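Local coordinates for protein trehalose-6-phosphate phosphatase (Candida albicans, PDB 5DXI) that belongs to the HAD-clan trehalose-phosphatase family and holds a magnesium ion and beryllium trifluoride in a pocket of its Rossmann-like phosphatase domain, at residues Ile52-Val55 against Leu56-Asp59; Ser68-Asp71 against Gln72-Glu76; Glu126-Pro129 against Gly130-Ile133; Val199-Pro202 against His203-Gln207; Leu284-Pro287 against Arg288-Leu291. All coordinates share one frame; numbering follows the deposited sequence.

Contact 1. Residues Ile52-Val55 against Leu56-Asp59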
loop_
_atom_site.group_PDB
_atom_site.type_symbol
_atom_site.label_atom_id
_atom_site.label_comp_id
_atom_site.label_asym_id
_atom_site.label_seq_id
_atom_site.Cartn_x
_atom_site.Cartn_y
_atom_site.Cartn_z
ATOM N N ILE A 52 -2.489 -15.442 10.442
ATOM C CA ILE A 52 -1.298 -14.620 10.566
ATOM C C ILE A 52 -1.617 -13.310 11.276
ATOM O O ILE A 52 -0.962 -12.948 12.257
ATOM C CB ILE A 52 -0.697 -14.332 9.175
ATOM C CG1 ILE A 52 -0.078 -15.611 8.608
ATOM C CG2 ILE A 52 0.341 -13.211 9.259
ATOM C CD1 ILE A 52 0.305 -15.527 7.125
ATOM N N LEU A 53 -2.670 -12.637 10.827
ATOM C CA LEU A 53 -3.031 -11.347 11.396
ATOM C C LEU A 53 -3.428 -11.486 12.859
ATOM O O LEU A 53 -3.060 -10.648 13.685
ATOM C CB LEU A 53 -4.150 -10.690 10.582
ATOM C CG LEU A 53 -3.803 -10.301 9.140
ATOM C CD1 LEU A 53 -5.017 -9.717 8.420
ATOM C CD2 LEU A 53 -2.604 -9.323 9.077
ATOM N N ASP A 54 -4.188 -12.530 13.186
ATOM C CA ASP A 54 -4.577 -12.751 14.581
ATOM C C ASP A 54 -3.356 -12.945 15.478
ATOM O O ASP A 54 -3.203 -12.263 16.492
ATOM C CB ASP A 54 -5.519 -13.954 14.706
ATOM C CG ASP A 54 -6.093 -14.102 16.108
ATOM O OD1 ASP A 54 -6.347 -13.063 16.763
ATOM O OD2 ASP A 54 -6.295 -15.253 16.552
ATOM N N VAL A 55 -2.465 -13.848 15.083
ATOM C CA VAL A 55 -1.281 -14.124 15.893
ATOM C C VAL A 55 -0.382 -12.900 15.992
ATOM O O VAL A 55 0.096 -12.546 17.077
ATOM C CB VAL A 55 -0.456 -15.292 15.329
ATOM C CG1 VAL A 55 0.812 -15.483 16.156
ATOM C CG2 VAL A 55 -1.280 -16.563 15.309
ATOM N N LEU A 56 -0.154 -12.245 14.862
ATOM C CA LEU A 56 0.710 -11.071 14.871
ATOM C C LEU A 56 0.102 -9.930 15.685
ATOM O O LEU A 56 0.794 -9.303 16.491
ATOM C CB LEU A 56 1.003 -10.619 13.441
ATOM C CG LEU A 56 1.924 -11.547 12.642
ATOM C CD1 LEU A 56 2.259 -10.915 11.305
ATOM C CD2 LEU A 56 3.186 -11.895 13.409
ATOM N N SER A 57 -1.197 -9.680 15.517
ATOM C CA SER A 57 -1.829 -8.568 16.223
ATOM C C SER A 57 -1.965 -8.846 17.722
ATOM O O SER A 57 -2.133 -7.915 18.514
ATOM C CB SER A 57 -3.214 -8.250 15.644
ATOM O OG SER A 57 -4.122 -9.325 15.831
ATOM N N SER A 58 -1.862 -10.112 18.114
ATOM C CA SER A 58 -2.042 -10.480 19.522
ATOM C C SER A 58 -0.850 -10.094 20.376
ATOM O O SER A 58 -0.978 -9.876 21.586
ATOM C CB SER A 58 -2.296 -11.977 19.644
ATOM O OG SER A 58 -3.535 -12.316 19.042
ATOM N N ASP A 59 0.306 -9.987 19.727
ATOM C CA ASP A 59 1.528 -9.539 20.377
ATOM C C ASP A 59 1.469 -8.024 20.539
ATOM O O ASP A 59 1.396 -7.288 19.555
ATOM C CB ASP A 59 2.752 -9.974 19.557
ATOM C CG ASP A 59 4.068 -9.777 20.296
ATOM O OD1 ASP A 59 4.158 -8.915 21.200
ATOM O OD2 ASP A 59 5.030 -10.495 19.955
#

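Contact 2. Residues Ser68-Asp71 against Gln72-Glu76. With GLC (alpha-D-glucopyranose), chain C; BEF (beryllium trifluoride ion), chain F.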
loop_
_atom_site.group_PDB
_atom_site.type_symbol
_atom_site.label_atom_id
_atom_site.label_comp_id
_atom_site.label_asym_id
_atom_site.label_seq_id
_atom_site.Cartn_x
_atom_site.Cartn_y
_atom_site.Cartn_z
ATOM N N SER A 68 -4.284 0.634 1.663
ATOM C CA SER A 68 -4.813 0.100 0.419
ATOM C C SER A 68 -5.403 1.175 -0.486
ATOM O O SER A 68 -5.710 2.271 -0.030
ATOM C CB SER A 68 -5.902 -0.963 0.736
ATOM O OG SER A 68 -6.448 -1.518 -0.455
ATOM N N GLY A 69 -5.575 0.844 -1.765
ATOM C CA GLY A 69 -6.362 1.669 -2.667
ATOM C C GLY A 69 -7.862 1.452 -2.489
ATOM O O GLY A 69 -8.677 2.275 -2.941
ATOM N N ARG A 70 -8.227 0.358 -1.817
ATOM C CA ARG A 70 -9.636 -0.000 -1.567
ATOM C C ARG A 70 -10.404 1.091 -0.827
ATOM O O ARG A 70 -9.831 1.822 -0.009
ATOM C CB ARG A 70 -9.720 -1.294 -0.750
ATOM C CG ARG A 70 -9.306 -2.576 -1.473
ATOM C CD ARG A 70 -10.214 -2.885 -2.679
ATOM N NE ARG A 70 -9.821 -4.145 -3.309
ATOM C CZ ARG A 70 -10.650 -5.033 -3.853
ATOM N NH1 ARG A 70 -11.966 -4.827 -3.863
ATOM N NH2 ARG A 70 -10.153 -6.143 -4.390
ATOM N N ASP A 71 -11.703 1.176 -1.076
ATOM C CA ASP A 71 -12.518 2.120 -0.327
ATOM C C ASP A 71 -12.745 1.602 1.097
ATOM O O ASP A 71 -12.396 0.456 1.417
ATOM C CB ASP A 71 -13.848 2.411 -1.048
ATOM C CG ASP A 71 -14.739 1.179 -1.228
ATOM O OD1 ASP A 71 -14.633 0.192 -0.468
ATOM O OD2 ASP A 71 -15.601 1.230 -2.127
ATOM N N GLN A 72 -13.297 2.456 1.954
ATOM C CA GLN A 72 -13.485 2.106 3.365
ATOM C C GLN A 72 -14.409 0.907 3.549
ATOM O O GLN A 72 -14.174 0.064 4.420
ATOM C CB GLN A 72 -14.056 3.294 4.138
ATOM C CG GLN A 72 -13.160 4.503 4.129
ATOM C CD GLN A 72 -13.948 5.765 4.376
ATOM O OE1 GLN A 72 -14.590 6.285 3.470
ATOM N NE2 GLN A 72 -13.911 6.256 5.600
ATOM N N ALA A 73 -15.460 0.847 2.735
ATOM C CA ALA A 73 -16.463 -0.216 2.843
ATOM C C ALA A 73 -15.818 -1.596 2.714
ATOM O O ALA A 73 -16.044 -2.466 3.545
ATOM C CB ALA A 73 -17.554 -0.029 1.792
ATOM N N PHE A 74 -14.983 -1.775 1.690
ATOM C CA PHE A 74 -14.302 -3.050 1.490
ATOM C C PHE A 74 -13.438 -3.420 2.704
ATOM O O PHE A 74 -13.528 -4.531 3.230
ATOM C CB PHE A 74 -13.433 -2.993 0.223
ATOM C CG PHE A 74 -12.836 -4.318 -0.159
ATOM C CD1 PHE A 74 -13.551 -5.208 -0.948
ATOM C CD2 PHE A 74 -11.572 -4.679 0.283
ATOM C CE1 PHE A 74 -13.015 -6.435 -1.304
ATOM C CE2 PHE A 74 -11.030 -5.895 -0.055
ATOM C CZ PHE A 74 -11.750 -6.786 -0.860
ATOM N N LEU A 75 -12.615 -2.471 3.148
ATOM C CA LEU A 75 -11.682 -2.710 4.238
ATOM C C LEU A 75 -12.413 -2.982 5.546
ATOM O O LEU A 75 -11.997 -3.829 6.334
ATOM C CB LEU A 75 -10.730 -1.517 4.396
ATOM C CG LEU A 75 -9.806 -1.270 3.197
ATOM C CD1 LEU A 75 -9.006 0.008 3.448
ATOM C CD2 LEU A 75 -8.881 -2.463 2.892
ATOM N N GLU A 76 -13.504 -2.264 5.773
ATOM C CA GLU A 76 -14.302 -2.496 6.961
ATOM C C GLU A 76 -14.859 -3.927 6.904
ATOM O O GLU A 76 -14.798 -4.672 7.883
ATOM C CB GLU A 76 -15.425 -1.459 7.057
ATOM C CG GLU A 76 -15.994 -1.258 8.451
ATOM C CD GLU A 76 -15.081 -0.438 9.339
ATOM O OE1 GLU A 76 -14.965 0.793 9.109
ATOM O OE2 GLU A 76 -14.479 -1.026 10.266
HETATM C C1 GLC C . -8.136 -3.298 -6.557
HETATM C C2 GLC C . -9.329 -2.355 -6.471
HETATM C C3 GLC C . -8.853 -0.911 -6.658
HETATM C C4 GLC C . -7.782 -0.599 -5.627
HETATM C C5 GLC C . -6.644 -1.604 -5.778
HETATM C C6 GLC C . -5.620 -1.387 -4.679
HETATM O O1 GLC C . -7.583 -3.270 -7.872
HETATM O O2 GLC C . -10.270 -2.710 -7.480
HETATM O O3 GLC C . -9.939 -0.014 -6.475
HETATM O O4 GLC C . -7.271 0.738 -5.817
HETATM O O5 GLC C . -7.120 -2.931 -5.624
HETATM O O6 GLC C . -6.217 -1.706 -3.417
HETATM BE BE BEF F . -2.921 -2.396 -2.000
HETATM F F1 BEF F . -3.476 -0.894 -2.751
HETATM F F2 BEF F . -3.382 -3.266 -3.466
HETATM F F3 BEF F . -4.494 -2.812 -1.308
#

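Contact 3. Residues Glu126-Pro129 against Gly130-Ile133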
loop_
_atom_site.group_PDB
_atom_site.type_symbol
_atom_site.label_atom_id
_atom_site.label_comp_id
_atom_site.label_asym_id
_atom_site.label_seq_id
_atom_site.Cartn_x
_atom_site.Cartn_y
_atom_site.Cartn_z
ATOM N N GLU A 126 -16.386 3.589 -23.000
ATOM C CA GLU A 126 -17.230 3.349 -24.163
ATOM C C GLU A 126 -16.402 2.832 -25.338
ATOM O O GLU A 126 -16.906 2.086 -26.177
ATOM C CB GLU A 126 -17.985 4.634 -24.543
ATOM C CG GLU A 126 -18.192 4.877 -26.038
ATOM C CD GLU A 126 -19.254 3.973 -26.644
ATOM O OE1 GLU A 126 -20.223 3.611 -25.930
ATOM O OE2 GLU A 126 -19.116 3.634 -27.840
ATOM N N LYS A 127 -15.116 3.156 -25.372
ATOM C CA LYS A 127 -14.302 2.678 -26.471
ATOM C C LYS A 127 -13.550 1.392 -26.014
ATOM O O LYS A 127 -12.747 0.812 -26.752
ATOM C CB LYS A 127 -13.380 3.807 -26.962
ATOM C CG LYS A 127 -12.148 3.373 -27.709
ATOM C CD LYS A 127 -11.665 4.299 -28.830
ATOM C CE LYS A 127 -11.135 3.467 -30.031
ATOM N NZ LYS A 127 -10.513 4.239 -31.171
ATOM N N THR A 128 -13.857 0.899 -24.814
ATOM C CA THR A 128 -13.146 -0.279 -24.314
ATOM C C THR A 128 -14.081 -1.266 -23.639
ATOM O O THR A 128 -14.321 -1.193 -22.432
ATOM C CB THR A 128 -12.024 0.111 -23.320
ATOM O OG1 THR A 128 -11.213 1.153 -23.873
ATOM C CG2 THR A 128 -11.135 -1.081 -23.018
ATOM N N PRO A 129 -14.620 -2.202 -24.431
ATOM C CA PRO A 129 -15.526 -3.232 -23.911
ATOM C C PRO A 129 -14.869 -4.077 -22.818
ATOM O O PRO A 129 -13.719 -4.476 -22.976
ATOM C CB PRO A 129 -15.853 -4.077 -25.155
ATOM C CG PRO A 129 -15.606 -3.168 -26.307
ATOM C CD PRO A 129 -14.441 -2.300 -25.889
ATOM N N GLY A 130 -15.590 -4.341 -21.734
ATOM C CA GLY A 130 -15.048 -5.105 -20.624
ATOM C C GLY A 130 -14.433 -4.211 -19.552
ATOM O O GLY A 130 -14.167 -4.661 -18.437
ATOM N N SER A 131 -14.215 -2.941 -19.880
ATOM C CA SER A 131 -13.686 -1.987 -18.897
ATOM C C SER A 131 -14.823 -1.418 -18.055
ATOM O O SER A 131 -15.978 -1.450 -18.480
ATOM C CB SER A 131 -12.909 -0.863 -19.597
ATOM O OG SER A 131 -13.782 0.017 -20.281
ATOM N N ASN A 132 -14.519 -0.930 -16.850
ATOM C CA ASN A 132 -15.527 -0.234 -16.049
ATOM C C ASN A 132 -14.912 0.791 -15.095
ATOM O O ASN A 132 -13.702 0.789 -14.844
ATOM C CB ASN A 132 -16.384 -1.214 -15.249
ATOM C CG ASN A 132 -15.662 -1.779 -14.045
ATOM O OD1 ASN A 132 -14.711 -2.535 -14.183
ATOM N ND2 ASN A 132 -16.144 -1.449 -12.854
ATOM N N ILE A 133 -15.773 1.658 -14.575
ATOM C CA ILE A 133 -15.369 2.749 -13.704
ATOM C C ILE A 133 -15.727 2.423 -12.265
ATOM O O ILE A 133 -16.848 2.028 -11.985
ATOM C CB ILE A 133 -16.064 4.068 -14.101
ATOM C CG1 ILE A 133 -15.616 4.520 -15.487
ATOM C CG2 ILE A 133 -15.792 5.164 -13.070
ATOM C CD1 ILE A 133 -16.457 5.645 -16.047
#

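Contact 4. Residues Val199-Pro202 against His203-Gln207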
loop_
_atom_site.group_PDB
_atom_site.type_symbol
_atom_site.label_atom_id
_atom_site.label_comp_id
_atom_site.label_asym_id
_atom_site.label_seq_id
_atom_site.Cartn_x
_atom_site.Cartn_y
_atom_site.Cartn_z
ATOM N N VAL A 199 5.043 5.888 11.157
ATOM C CA VAL A 199 6.410 5.610 11.563
ATOM C C VAL A 199 6.950 6.702 12.487
ATOM O O VAL A 199 7.492 6.416 13.557
ATOM C CB VAL A 199 7.323 5.474 10.339
ATOM C CG1 VAL A 199 8.796 5.548 10.734
ATOM C CG2 VAL A 199 7.011 4.188 9.588
ATOM N N LEU A 200 6.799 7.955 12.078
ATOM C CA LEU A 200 7.301 9.060 12.890
ATOM C C LEU A 200 6.242 9.438 13.899
ATOM O O LEU A 200 5.635 10.505 13.807
ATOM C CB LEU A 200 7.669 10.258 12.020
ATOM C CG LEU A 200 8.761 9.985 10.985
ATOM C CD1 LEU A 200 8.989 11.228 10.152
ATOM C CD2 LEU A 200 10.062 9.516 11.643
ATOM N N HIS A 201 6.039 8.556 14.869
ATOM C CA HIS A 201 4.893 8.630 15.772
ATOM C C HIS A 201 5.152 7.676 16.934
ATOM O O HIS A 201 5.733 6.610 16.739
ATOM C CB HIS A 201 3.604 8.251 15.026
ATOM C CG HIS A 201 2.343 8.691 15.705
ATOM N ND1 HIS A 201 1.931 10.008 15.727
ATOM C CD2 HIS A 201 1.383 7.986 16.351
ATOM C CE1 HIS A 201 0.785 10.096 16.379
ATOM N NE2 HIS A 201 0.426 8.883 16.763
ATOM N N PRO A 202 4.722 8.047 18.151
ATOM C CA PRO A 202 4.933 7.129 19.272
ATOM C C PRO A 202 4.253 5.778 19.052
ATOM O O PRO A 202 3.053 5.714 18.775
ATOM C CB PRO A 202 4.292 7.865 20.455
ATOM C CG PRO A 202 4.277 9.308 20.053
ATOM C CD PRO A 202 4.074 9.302 18.567
ATOM N N HIS A 203 5.037 4.707 19.104
ATOM C CA HIS A 203 4.518 3.343 18.971
ATOM C C HIS A 203 3.642 2.987 20.173
ATOM O O HIS A 203 4.049 3.214 21.312
ATOM C CB HIS A 203 5.679 2.358 18.853
ATOM C CG HIS A 203 5.275 0.951 18.550
ATOM N ND1 HIS A 203 4.906 0.049 19.525
ATOM C CD2 HIS A 203 5.254 0.271 17.380
ATOM C CE1 HIS A 203 4.644 -1.118 18.962
ATOM N NE2 HIS A 203 4.851 -1.010 17.661
ATOM N N GLY A 204 2.437 2.479 19.965
ATOM C CA GLY A 204 1.658 2.608 18.752
ATOM C C GLY A 204 0.416 3.398 19.190
ATOM O O GLY A 204 -0.667 2.856 19.406
ATOM N N ALA A 205 0.613 4.703 19.352
ATOM C CA ALA A 205 -0.404 5.655 19.789
ATOM C C ALA A 205 -1.327 6.059 18.647
ATOM O O ALA A 205 -0.965 5.941 17.473
ATOM C CB ALA A 205 0.255 6.889 20.386
ATOM N N LYS A 206 -2.531 6.506 18.988
ATOM C CA LYS A 206 -3.471 6.952 17.974
ATOM C C LYS A 206 -2.966 8.218 17.289
ATOM O O LYS A 206 -2.069 8.895 17.798
ATOM C CB LYS A 206 -4.851 7.202 18.593
ATOM C CG LYS A 206 -5.549 5.939 19.077
ATOM C CD LYS A 206 -6.965 6.237 19.538
ATOM C CE LYS A 206 -7.682 4.971 19.993
ATOM N NZ LYS A 206 -9.165 5.068 19.831
ATOM N N GLN A 207 -3.577 8.554 16.156
ATOM C CA GLN A 207 -3.254 9.791 15.439
ATOM C C GLN A 207 -3.781 11.054 16.127
ATOM O O GLN A 207 -4.802 11.013 16.812
ATOM C CB GLN A 207 -3.805 9.727 14.015
ATOM C CG GLN A 207 -3.155 8.652 13.148
ATOM C CD GLN A 207 -1.696 8.950 12.878
ATOM O OE1 GLN A 207 -1.371 9.940 12.231
ATOM N NE2 GLN A 207 -0.811 8.110 13.392
#

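Contact 5. Residues Leu284-Pro287 against Arg288-Leu291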
loop_
_atom_site.group_PDB
_atom_site.type_symbol
_atom_site.label_atom_id
_atom_site.label_comp_id
_atom_site.label_asym_id
_atom_site.label_seq_id
_atom_site.Cartn_x
_atom_site.Cartn_y
_atom_site.Cartn_z
ATOM N N LEU A 284 9.583 -10.238 -3.026
ATOM C CA LEU A 284 8.974 -11.561 -2.903
ATOM C C LEU A 284 8.103 -11.712 -4.130
ATOM O O LEU A 284 7.434 -10.756 -4.522
ATOM C CB LEU A 284 8.131 -11.704 -1.634
ATOM C CG LEU A 284 8.864 -11.760 -0.297
ATOM C CD1 LEU A 284 7.879 -11.625 0.865
ATOM C CD2 LEU A 284 9.698 -13.031 -0.181
ATOM N N ASN A 285 8.104 -12.895 -4.738
ATOM C CA ASN A 285 7.474 -13.072 -6.032
ATOM C C ASN A 285 5.967 -12.836 -5.996
ATOM O O ASN A 285 5.421 -12.192 -6.886
ATOM C CB ASN A 285 7.755 -14.480 -6.572
ATOM C CG ASN A 285 9.177 -14.645 -7.040
ATOM O OD1 ASN A 285 9.866 -13.667 -7.329
ATOM N ND2 ASN A 285 9.639 -15.887 -7.095
ATOM N N GLU A 286 5.305 -13.353 -4.970
ATOM C CA GLU A 286 3.830 -13.381 -4.946
ATOM C C GLU A 286 3.259 -13.347 -3.564
ATOM O O GLU A 286 3.983 -13.598 -2.607
ATOM C CB GLU A 286 3.319 -14.649 -5.637
ATOM C CG GLU A 286 3.393 -14.604 -7.121
ATOM C CD GLU A 286 3.675 -15.961 -7.685
ATOM O OE1 GLU A 286 4.076 -16.855 -6.905
ATOM O OE2 GLU A 286 3.506 -16.131 -8.907
ATOM N N PRO A 287 1.930 -13.100 -3.443
ATOM C CA PRO A 287 1.310 -13.167 -2.114
ATOM C C PRO A 287 1.610 -14.477 -1.367
ATOM O O PRO A 287 1.781 -14.459 -0.140
ATOM C CB PRO A 287 -0.188 -13.044 -2.427
ATOM C CG PRO A 287 -0.217 -12.149 -3.642
ATOM C CD PRO A 287 0.984 -12.597 -4.462
ATOM N N ARG A 288 1.701 -15.589 -2.094
ATOM C CA ARG A 288 2.058 -16.860 -1.461
ATOM C C ARG A 288 3.324 -16.748 -0.599
ATOM O O ARG A 288 3.345 -17.150 0.575
ATOM C CB ARG A 288 2.260 -17.953 -2.507
ATOM C CG ARG A 288 2.625 -19.293 -1.885
ATOM C CD ARG A 288 2.863 -20.364 -2.940
ATOM N NE ARG A 288 1.628 -20.748 -3.615
ATOM C CZ ARG A 288 1.573 -21.586 -4.643
ATOM N NH1 ARG A 288 2.692 -22.118 -5.128
ATOM N NH2 ARG A 288 0.403 -21.879 -5.195
ATOM N N GLN A 289 4.383 -16.188 -1.177
ATOM C CA GLN A 289 5.627 -16.043 -0.433
ATOM C C GLN A 289 5.486 -15.000 0.664
ATOM O O GLN A 289 6.109 -15.121 1.719
ATOM C CB GLN A 289 6.786 -15.698 -1.372
ATOM C CG GLN A 289 7.197 -16.861 -2.272
ATOM C CD GLN A 289 6.348 -16.967 -3.528
ATOM O OE1 GLN A 289 5.959 -15.958 -4.118
ATOM N NE2 GLN A 289 6.046 -18.194 -3.938
ATOM N N VAL A 290 4.631 -14.004 0.442
ATOM C CA VAL A 290 4.350 -13.023 1.493
ATOM C C VAL A 290 3.790 -13.731 2.728
ATOM O O VAL A 290 4.236 -13.500 3.854
ATOM C CB VAL A 290 3.356 -11.930 1.028
ATOM C CG1 VAL A 290 3.008 -10.998 2.189
ATOM C CG2 VAL A 290 3.930 -11.116 -0.149
ATOM N N LEU A 291 2.805 -14.599 2.523
ATOM C CA LEU A 291 2.194 -15.273 3.668
ATOM C C LEU A 291 3.166 -16.260 4.329
ATOM O O LEU A 291 3.161 -16.414 5.557
ATOM C CB LEU A 291 0.902 -15.990 3.252
ATOM C CG LEU A 291 -0.138 -15.075 2.597
ATOM C CD1 LEU A 291 -1.504 -15.782 2.440
ATOM C CD2 LEU A 291 -0.270 -13.766 3.350
#

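Contact 1. Residues Ile52-Val55 against Leu56-Asp59
Ile52 and Leu56, one turn apart on helix 47-58, lie side by side and point the same way, the branch methyl CG2 of Ile52 lying 3.6 Å from CD1 of Leu56. The helix is the crossover of a beta-alpha-beta unit between the parallel strands 23-27 and 62-67. Chi1 of -71° sets Ile52 CG2 anti to the backbone N, which turns this methyl to Leu56, while the CG1 arm leads off toward helix 287-298. The main-chain bond from Leu56 N to Ile52 O, 2.8 Å, ties the same two residues, and Leu56 bridges onward to Ile64 of strand 62-67 and Ala298 of helix 287-298. Asp59 turns to Arg23 through a salt bridge and to Lys61 N through a hydrogen bond. Two serines near the C-terminal end fold their hydroxyls back onto carbonyls. Ser57 carries OG between its backbone N and carbonyl carbon (chi1 65°), and OG donates to Leu53 O at 2.7 Å; Ser57 N reaches that oxygen too, from the opposite face of the carbonyl plane. Ser58 OG donates to Asp54 O at 2.6 Å, from above the carbonyl plane.

Contact 2. Residues Ser68-Asp71 against Gln72-Glu76
Residues Ser68-Asp71 run as an irregular loop off strand 62-67 and enter helix 72-79 at the N-cap Asp71, where Leu75 N makes a weak bond to Asp71 O. The Asp71 carboxylate curls back over the first turn, CG lying between the backbone N and the carbonyl carbon (chi1 62°), and OD1 takes the Phe74 N-H at 2.9 Å in a nearly straight bond. Arg70 is bent at chi2, which lays its guanidinium flat over the Phe74 ring, planes 19° apart and Arg70 CZ 3.8 Å from the ring centroid: a cation-pi stack, with CD adding a CH-pi contact over the same face. Glucopyranose C2 sits 3.7 Å above the opposite face of the guanidinium. The sandwiched group is held by a salt bridge to Asp30 and a hydrogen bond to Pro40 O, which would fix its rotation. Ser68 OG accepts from Arg70 N at 2.9 Å, an ST turn, and makes a very short bond, 2.5 Å, to F3 of the beryllium trifluoride; Gly69 N hydrogen-bonds to F1 at 2.9 Å. Such a serine at a strand end, facing the bound beryllium trifluoride, fits the second conserved motif of HAD-clan phosphatase sites.

Contact 3. Residues Glu126-Pro129 against Gly130-Ile133
With chi1 at 72°, Ser131 holds OG between its own backbone N and carbonyl carbon, and this swings the hydroxyl back onto Thr128 O; chi1 of -49° in Thr128 sets CG2 anti to the backbone N, bringing that methyl alongside Ser131 CB, 3.9 Å away. The two residues are the ends of a type II beta turn, Thr128-Pro129-Gly130-Ser131, which links helix 113-126 to strand 132-135, an outer strand of the four-stranded antiparallel sheet. Pro129 supplies the second position of the turn. Gly130 supplies the third with a positive phi of 93°, a backbone setting that suits glycine, since a side chain there would collide with Pro129 O. Thr128 O is gripped twice: Ser131 N closes the turn at 3.1 Å, whereas Ser131 OG approaches in the carbonyl plane. Outside the turn, Thr128 OG1 bonds to Tyr124 O in the last turn of helix 113-126, and the side chains of Thr128 and Ser131 both rest on Trp142 of the neighbouring strand 140-143. Closest of all is the hydroxyl bond, Ser131 OG to Thr128 O, at 2.5 Å.

Contact 4. Residues Val199-Pro202 against His203-Gln207
His201 reaches across the loop to Lys206, and the segment carrying it begins where helix 191-199 ends. Val199 still packs on helix 235-253; Leu200, the first residue to leave helical geometry, is the centre of an inverse gamma turn. His201 comes next, its CG anti to the backbone N (chi1 -162°), a setting that carries the imidazole across to the returning chain, edge first. NE2 donates to Lys206 O at 2.7 Å: the carbonyl oxygen lies close to the ring plane, yet the donor stands well above the plane of the carbonyl itself. Ala205 O approaches the same edge, 3.3 Å from His201 CD2. One face of the imidazole carries Pro202 CD, 3.4 Å above the plane toward its rim, and over the centre of the other lies Gln207 NE2, 3.6 Å above it. The Gln207 amide, bent round at chi2, is tilted 36° to the ring, and its NE2 is held by Arg197 O in the preceding helix. Pro202 closes the series: its O accepts from Ala205 N in a nearly straight 2.7 Å bond, and its CB lies 4.2 Å from Ala205 CB. His203 NE2 bonds Arg23 O. The arrangement is a beta turn from Pro202 to Ala205 with the cis, non-proline peptide His203-Gly204 at its centre, backed by a side-chain-to-backbone bond, in the connection from helix 191-199 to strand 227-232.

Contact 5. Residues Leu284-Pro287 against Arg288-Leu291
The start of helix 287-298, the last helix of the chain, is organised round the N-cap Glu286 and the proline after it, just beyond strand 282-284 at the edge of the large mixed sheet. Gln289 folds back over this end of the helix: with its chain bent at chi2 (84°), the amide is carried beside Glu286, and OE1 takes a weak bond from Glu286 N at 2.8 Å. The cap residue's backbone N thus meets a side chain three residues on, the direction expected of the reciprocal half of a capping box, although the angle at the hydrogen is only 116°. Glu286 and Gln289 side chains run together in the same direction, carboxylate and amide planes 29° apart. Asn285 CB also lies against the amide oxygen, 3.4 Å from Gln289 OE1. Pro287 opens the first turn, where the missing N-H costs no helix bond, and its O accepts from Leu291 N. On the inner side Leu284 slides past Gln289 in the opposite direction, and its CD1 comes 3.8 Å from Val290 CA and 4.1 Å from Val290 CG2. Leu284 and Val290 both reach Leu231 of strand 227-232, so this pair packs helix 287-298 against the sheet, while Leu291 faces helix 47-58 through Lys48 and Ile52. Glu286 O, pointing into the helix, accepts from Val290 N at 3.1 Å; the CG2 methyl of Val290 lies 3.5 Å from Glu286 O.

In the fold
The contacts follow one another along the chain in numerical order. Contacts 1, 2, 4 and 5 belong to the Rossmann-like core round the eight-stranded mixed sheet: helix 47-58 precedes strand 62-67, whose end leads into contact 2, and contact 4 lies between helix 191-199 and strand 227-232. Contact 5 follows edge strand 282-284. Contacts 1 and 5 touch, Ile52 CD1 lying 3.4 Å from Leu291 O, which brings helices 47-58 and 287-298 together. Contact 3 belongs to the separate four-stranded sheet, its centre about 40 Å from that of contact 1. Contact 2, about 23 Å from contact 3 between centres, carries pocket residues that meet both beryllium trifluoride and glucopyranose.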